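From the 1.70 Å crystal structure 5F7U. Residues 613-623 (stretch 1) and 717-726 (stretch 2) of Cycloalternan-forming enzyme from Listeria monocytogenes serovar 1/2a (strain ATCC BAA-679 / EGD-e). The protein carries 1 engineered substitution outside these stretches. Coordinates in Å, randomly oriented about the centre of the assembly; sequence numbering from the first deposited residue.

Stretch 1 (613-623) SLKAGLSASTS
Stretch 2 (717-726) KSMMRQMAMD

Stretch 1 is a helix through Thr622 that begins earlier in the chain; Ser623 is the first residue to leave helical phi/psi. Regular i to i+4 bonds run from Gly617 N to Ser613 O (2.9 Å) through Ser621 N to Gly617 O (2.9 Å). Stretch 2 lies along this helix and runs against its direction: the CA atoms of Ser718 and Ser621 are 5.6 Å apart, those of Gln722 and Leu618 5.5 Å. Together the stretches bury 427 Å².

Lys717 is extended (phi/psi -87/113), points away and makes no contact. Ser718 (-65/154) points its CB toward the helix with chi1 m. Its OG donates to Ser621 O at 2.8 Å. A short hydroxyl side chain suits this close approach to a carbonyl near the helix end.

Met719 (-70/-41) makes no contact, and the end of its side chain leads away. Met720 is in a strand (-119/124). Its O accepts a 2.6 Å hydrogen bond from Ser621 OG, whose chi1 is t and whose CB points toward stretch 2. Ser621 thus meets stretch 2 through both its carbonyl and its hydroxyl. The Met720 side chain is t, t, p and its end turns to the helix. Its CE lies 3.8 Å from Gly617 C. An ideal CB on Gly617 would sit 2.7 Å from Met720 CE, a clash, so the missing side chain makes room for the methyl. Met720 SD is 4.3 Å from Leu614 CD1 (Leu614 chi t, p), and Met720 CG is 3.9 Å from Leu618 CD2 (Leu618 chi m, t). These are buried apolar contacts.

Arg721 (-132/141) points away, with chi1 to chi3 m, t, m. It braces its own stretch: NH2 donates to Ser718 O (2.9 Å), NE to Asp726 OD1 (2.9 Å), and NH1 forms a salt bridge with Asp726 OD2 (2.8 Å).

Gln722 (-66/150) packs its N 3.7 Å from Leu618 CD2. That N also donates to water 1 at 2.9 Å. The water donates to Leu618 O (2.9 Å) and hydrogen-bonds Thr622 OG1 (2.9 Å), bridging the stretches. Gln722 has chi1 t and chi2 m; its OE1 caps the following weakly bonded helix by accepting from Ala724 N at 2.8 Å.

Met723 points away, and Ala724 is out of reach. Met725 (-70/-31) points toward the helix with all three chi angles m. Its SD lies 3.3 Å from Thr622 OG1 (Thr622 chi1 m). Asp726 (-99/-22, chi1 m) is out of reach of the helix.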

# COMPACT_ATOMS: atom_id res chain seq x y z
N SER A 613 1.44 -1.51 10.73
CA SER A 613 1.83 -2.04 9.43
C SER A 613 0.62 -2.12 8.48
O SER A 613 0.71 -1.74 7.31
CB SER A 613 2.45 -3.43 9.59
OG SER A 613 3.63 -3.39 10.39
N LEU A 614 -0.50 -2.61 9.01
CA LEU A 614 -1.68 -2.72 8.16
C LEU A 614 -2.16 -1.33 7.69
O LEU A 614 -2.51 -1.15 6.52
CB LEU A 614 -2.78 -3.56 8.83
CG LEU A 614 -4.07 -3.83 8.06
CD1 LEU A 614 -3.80 -4.31 6.63
CD2 LEU A 614 -4.87 -4.87 8.84
N LYS A 615 -2.13 -0.34 8.60
CA LYS A 615 -2.46 1.04 8.19
C LYS A 615 -1.52 1.55 7.09
O LYS A 615 -1.97 2.20 6.10
CB LYS A 615 -2.44 1.97 9.41
CG LYS A 615 -3.56 1.62 10.40
CD LYS A 615 -3.43 2.44 11.67
CE LYS A 615 -4.25 1.83 12.79
NZ LYS A 615 -4.09 2.61 14.08
N ALA A 616 -0.24 1.22 7.23
CA ALA A 616 0.77 1.62 6.26
C ALA A 616 0.49 1.01 4.89
O ALA A 616 0.58 1.70 3.88
CB ALA A 616 2.16 1.22 6.75
N GLY A 617 0.13 -0.29 4.85
CA GLY A 617 -0.19 -0.94 3.56
C GLY A 617 -1.45 -0.40 2.92
O GLY A 617 -1.50 -0.21 1.69
N LEU A 618 -2.46 -0.11 3.74
CA LEU A 618 -3.73 0.38 3.21
C LEU A 618 -3.63 1.82 2.69
O LEU A 618 -4.21 2.15 1.66
CB LEU A 618 -4.85 0.26 4.26
CG LEU A 618 -5.19 -1.19 4.66
CD1 LEU A 618 -6.23 -1.22 5.80
CD2 LEU A 618 -5.64 -2.05 3.47
N SER A 619 -2.92 2.67 3.41
CA SER A 619 -2.69 4.03 2.93
C SER A 619 -1.78 4.04 1.68
O SER A 619 -2.05 4.77 0.71
CB SER A 619 -2.11 4.89 4.06
OG SER A 619 -0.98 4.27 4.62
N ALA A 620 -0.72 3.22 1.68
CA ALA A 620 0.17 3.13 0.51
C ALA A 620 -0.61 2.69 -0.73
O ALA A 620 -0.42 3.24 -1.81
CB ALA A 620 1.34 2.20 0.78
N SER A 621 -1.52 1.72 -0.54
CA SER A 621 -2.39 1.24 -1.61
C SER A 621 -3.19 2.34 -2.28
O SER A 621 -3.21 2.46 -3.53
CB SER A 621 -3.34 0.20 -1.02
OG SER A 621 -4.38 -0.07 -1.93
N THR A 622 -3.87 3.15 -1.47
CA THR A 622 -4.66 4.28 -1.98
C THR A 622 -3.78 5.28 -2.75
O THR A 622 -4.24 5.89 -3.72
CB THR A 622 -5.41 4.96 -0.83
OG1 THR A 622 -6.38 4.03 -0.34
CG2 THR A 622 -6.13 6.26 -1.29
N SER A 623 -2.51 5.38 -2.33
CA SER A 623 -1.51 6.28 -2.90
C SER A 623 -0.82 5.69 -4.13
O SER A 623 0.12 6.29 -4.65
CB SER A 623 -0.47 6.65 -1.82
OG SER A 623 -1.12 7.17 -0.67
N LYS A 717 -5.47 -0.58 -10.16
CA LYS A 717 -6.18 -1.14 -9.02
C LYS A 717 -5.19 -1.83 -8.09
O LYS A 717 -4.60 -2.84 -8.45
CB LYS A 717 -7.24 -2.13 -9.47
CG LYS A 717 -8.18 -2.56 -8.36
CD LYS A 717 -9.50 -2.91 -8.98
CE LYS A 717 -10.42 -3.51 -7.97
NZ LYS A 717 -11.52 -4.11 -8.77
N SER A 718 -5.01 -1.28 -6.89
CA SER A 718 -4.07 -1.88 -5.95
C SER A 718 -4.53 -3.26 -5.51
O SER A 718 -5.72 -3.55 -5.52
CB SER A 718 -3.88 -0.97 -4.73
OG SER A 718 -3.25 0.24 -5.17
N MET A 719 -3.57 -4.10 -5.13
CA MET A 719 -3.86 -5.49 -4.75
C MET A 719 -4.62 -5.60 -3.43
O MET A 719 -5.54 -6.42 -3.30
CB MET A 719 -2.57 -6.30 -4.68
CG MET A 719 -2.02 -6.58 -6.07
SD MET A 719 -0.33 -7.18 -6.00
CE MET A 719 -0.62 -8.88 -5.56
N MET A 720 -4.23 -4.78 -2.46
CA MET A 720 -4.85 -4.81 -1.14
C MET A 720 -5.46 -3.45 -0.91
O MET A 720 -4.74 -2.46 -1.00
CB MET A 720 -3.77 -5.08 -0.09
CG MET A 720 -4.29 -5.07 1.33
SD MET A 720 -3.04 -5.42 2.59
CE MET A 720 -1.90 -4.10 2.21
N ARG A 721 -6.77 -3.38 -0.63
CA ARG A 721 -7.46 -2.08 -0.57
C ARG A 721 -8.33 -1.92 0.67
O ARG A 721 -9.03 -2.83 1.07
CB ARG A 721 -8.34 -1.86 -1.83
CG ARG A 721 -7.58 -1.91 -3.15
CD ARG A 721 -8.45 -1.76 -4.41
NE ARG A 721 -9.60 -2.68 -4.42
CZ ARG A 721 -9.52 -4.01 -4.53
NH1 ARG A 721 -10.63 -4.75 -4.51
NH2 ARG A 721 -8.33 -4.60 -4.69
N GLN A 722 -8.30 -0.71 1.22
CA GLN A 722 -9.16 -0.34 2.35
C GLN A 722 -10.61 -0.39 1.81
O GLN A 722 -10.85 -0.12 0.61
CB GLN A 722 -8.75 1.08 2.79
CG GLN A 722 -9.25 1.52 4.17
CD GLN A 722 -10.70 2.01 4.12
OE1 GLN A 722 -11.14 2.53 3.11
NE2 GLN A 722 -11.44 1.80 5.21
N MET A 723 -11.58 -0.71 2.68
CA MET A 723 -12.94 -1.03 2.20
C MET A 723 -13.61 0.10 1.42
O MET A 723 -14.35 -0.16 0.47
CB MET A 723 -13.85 -1.48 3.35
CG MET A 723 -13.41 -2.77 4.07
SD MET A 723 -13.24 -4.23 3.05
CE MET A 723 -14.92 -4.38 2.40
N ALA A 724 -13.34 1.34 1.81
CA ALA A 724 -13.96 2.51 1.18
C ALA A 724 -13.45 2.75 -0.25
O ALA A 724 -14.03 3.54 -1.00
CB ALA A 724 -13.80 3.76 2.05
N MET A 725 -12.37 2.08 -0.65
CA MET A 725 -11.93 2.15 -2.05
C MET A 725 -12.90 1.43 -2.97
O MET A 725 -13.04 1.81 -4.13
CB MET A 725 -10.53 1.56 -2.25
CG MET A 725 -9.40 2.30 -1.55
SD MET A 725 -9.29 4.05 -1.91
CE MET A 725 -8.81 4.03 -3.63
N ASP A 726 -13.55 0.38 -2.47
CA ASP A 726 -14.55 -0.33 -3.29
C ASP A 726 -15.99 0.09 -2.97
O ASP A 726 -16.92 -0.11 -3.80
CB ASP A 726 -14.41 -1.85 -3.14
CG ASP A 726 -13.17 -2.42 -3.81
OD1 ASP A 726 -12.27 -1.67 -4.23
OD2 ASP A 726 -13.11 -3.67 -3.92
O HOH W 1 -6.46 1.18 0.11